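Local coordinates for protein putative fumarylpyruvate hydrolase (Burkholderia cenocepacia, PDB 4MAQ) that is a putative hydrolase of the fumarylacetoacetate hydrolase (FAH) family, with a fold rich in beta strands, at residues B[160-165]-B[178-183]. Sequence-based numbering, arbitrary orientation. Where two conformers were deposited one is given.
Sequences PAAGRI and DLADMI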
loop_
_atom_site.group_PDB
_atom_site.type_symbol
_atom_site.label_atom_id
_atom_site.label_comp_id
_atom_site.label_asym_id
_atom_site.label_seq_id
_atom_site.Cartn_x
_atom_site.Cartn_y
_atom_site.Cartn_z
ATOM N N PRO B 160 8.162 -13.843 21.095
ATOM C CA PRO B 160 7.041 -14.491 21.780
ATOM C C PRO B 160 6.427 -15.582 20.912
ATOM O O PRO B 160 6.234 -15.377 19.698
ATOM C CB PRO B 160 6.048 -13.336 21.999
ATOM C CG PRO B 160 6.390 -12.343 20.917
ATOM C CD PRO B 160 7.886 -12.414 20.843
ATOM N N ALA B 161 6.091 -16.710 21.530
ATOM C CA ALA B 161 5.483 -17.842 20.799
ATOM C C ALA B 161 4.240 -18.386 21.492
ATOM O O ALA B 161 3.552 -19.234 20.954
ATOM C CB ALA B 161 6.501 -18.944 20.549
ATOM N N ALA B 162 3.940 -17.865 22.678
ATOM C CA ALA B 162 2.810 -18.318 23.478
ATOM C C ALA B 162 2.372 -17.135 24.332
ATOM O O ALA B 162 3.155 -16.209 24.607
ATOM C CB ALA B 162 3.186 -19.539 24.354
ATOM N N GLY B 163 1.114 -17.165 24.743
ATOM C CA GLY B 163 0.609 -16.182 25.684
ATOM C C GLY B 163 -0.666 -15.494 25.206
ATOM O O GLY B 163 -1.015 -15.531 24.010
ATOM N N ARG B 164 -1.344 -14.853 26.155
ATOM C CA ARG B 164 -2.640 -14.239 25.911
ATOM C C ARG B 164 -2.563 -13.056 24.941
ATOM O O ARG B 164 -1.693 -12.176 25.068
ATOM C CB ARG B 164 -3.258 -13.779 27.235
ATOM C CG ARG B 164 -4.682 -13.233 27.117
ATOM C CD ARG B 164 -5.214 -12.707 28.452
ATOM N NE ARG B 164 -4.243 -11.839 29.114
ATOM C CZ ARG B 164 -4.548 -10.730 29.780
ATOM N NH1 ARG B 164 -5.812 -10.323 29.864
ATOM N NH2 ARG B 164 -3.589 -10.014 30.352
ATOM N N ILE B 165 -3.489 -13.050 23.974
ATOM C CA ILE B 165 -3.705 -11.935 23.045
ATOM C C ILE B 165 -5.193 -11.622 23.161
ATOM O O ILE B 165 -6.042 -12.528 23.055
ATOM C CB ILE B 165 -3.266 -12.278 21.593
ATOM C CG1 ILE B 165 -3.722 -11.185 20.620
ATOM C CG2 ILE B 165 -3.738 -13.672 21.134
ATOM C CD1 ILE B 165 -3.023 -11.190 19.270
ATOM N N ASP B 178 -4.582 -17.239 22.188
ATOM C CA ASP B 178 -3.199 -17.438 22.589
ATOM C C ASP B 178 -2.337 -17.434 21.343
ATOM O O ASP B 178 -2.733 -17.981 20.313
ATOM C CB ASP B 178 -3.025 -18.743 23.367
ATOM C CG ASP B 178 -1.701 -18.804 24.096
ATOM O OD1 ASP B 178 -0.674 -19.078 23.436
ATOM O OD2 ASP B 178 -1.672 -18.564 25.320
ATOM N N LEU B 179 -1.163 -16.805 21.418
ATOM C CA LEU B 179 -0.233 -16.784 20.285
ATOM C C LEU B 179 0.087 -18.178 19.758
ATOM O O LEU B 179 0.396 -18.328 18.583
ATOM C CB LEU B 179 1.076 -16.085 20.653
ATOM C CG LEU B 179 1.041 -14.627 21.099
ATOM C CD1 LEU B 179 2.463 -14.220 21.411
ATOM C CD2 LEU B 179 0.399 -13.745 20.014
ATOM N N ALA B 180 0.015 -19.183 20.635
ATOM C CA ALA B 180 0.336 -20.553 20.258
ATOM C C ALA B 180 -0.645 -21.117 19.250
ATOM O O ALA B 180 -0.373 -22.156 18.641
ATOM C CB ALA B 180 0.377 -21.446 21.482
ATOM N N ASP B 181 -1.784 -20.447 19.068
ATOM C CA ASP B 181 -2.788 -20.941 18.160
ATOM C C ASP B 181 -2.633 -20.450 16.724
ATOM O O ASP B 181 -3.450 -20.790 15.855
ATOM C CB ASP B 181 -4.166 -20.696 18.737
ATOM C CG ASP B 181 -4.424 -21.582 19.945
ATOM O OD1 ASP B 181 -4.085 -22.790 19.922
ATOM O OD2 ASP B 181 -4.934 -21.078 20.929
ATOM N N MET B 182 -1.569 -19.692 16.464
ATOM C CA MET B 182 -1.245 -19.322 15.085
ATOM C C MET B 182 -1.123 -20.561 14.203
ATOM O O MET B 182 -0.510 -21.564 14.594
ATOM C CB MET B 182 0.062 -18.572 15.034
ATOM C CG MET B 182 -0.030 -17.147 15.450
ATOM S SD MET B 182 1.612 -16.454 15.257
ATOM C CE MET B 182 1.379 -14.979 16.219
ATOM N N ILE B 183 -1.689 -20.482 12.997
ATOM C CA ILE B 183 -1.641 -21.610 12.054
ATOM C C ILE B 183 -0.232 -21.680 11.477
ATOM O O ILE B 183 0.427 -22.719 11.589
ATOM C CB ILE B 183 -2.721 -21.484 10.961
ATOM C CG1 ILE B 183 -4.110 -21.594 11.597
ATOM C CG2 ILE B 183 -2.521 -22.553 9.893
ATOM C CD1 ILE B 183 -5.261 -21.261 10.667
HETATM O O HOH W 1 3.109 -18.577 18.061
#
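Two backbone N-H groups converge on one carboxylate oxygen, Asp178 OD1. Gly163 N, from 160-165, lies 2.9 Å from Asp178 OD1 in a nearly straight bond (170°) that meets the carboxylate from above its plane. Ala180 N reaches Asp178 OD1 at 2.9 Å along the anti lone pair, closing an Asx turn. CG of Asp178 stands anti to its own backbone N (chi1 -165°), and the two bonds both grip OD1 and so probably limit rotation of the carboxylate. In the opposite direction Leu179 N donates to Gly163 O at 2.9 Å, within the carbonyl plane, while Asp178 CA makes a CA-H...O contact with that oxygen. A water bridges the two segments further along, donating to Ala161 O and Leu179 O. This is the open end of the antiparallel hairpin 164-169/172-178, where Arg164, its guanidinium salt-bridged to Asp227, and Asp178 form a non-hydrogen-bonded pair and the chain leaves the edge strand through a 3-10 turn, 179-181. Leu179, directed toward 160-165, carries the apolar contacts. Leu179 CD1 packs against Pro160 CB at 3.7 Å, and Leu179 CD2 lies 4.3 Å from Ile165 CB. Val226 of adjacent strand 221-226 and Leu91 of strand 85-95, in another sheet, also touch buried Leu179.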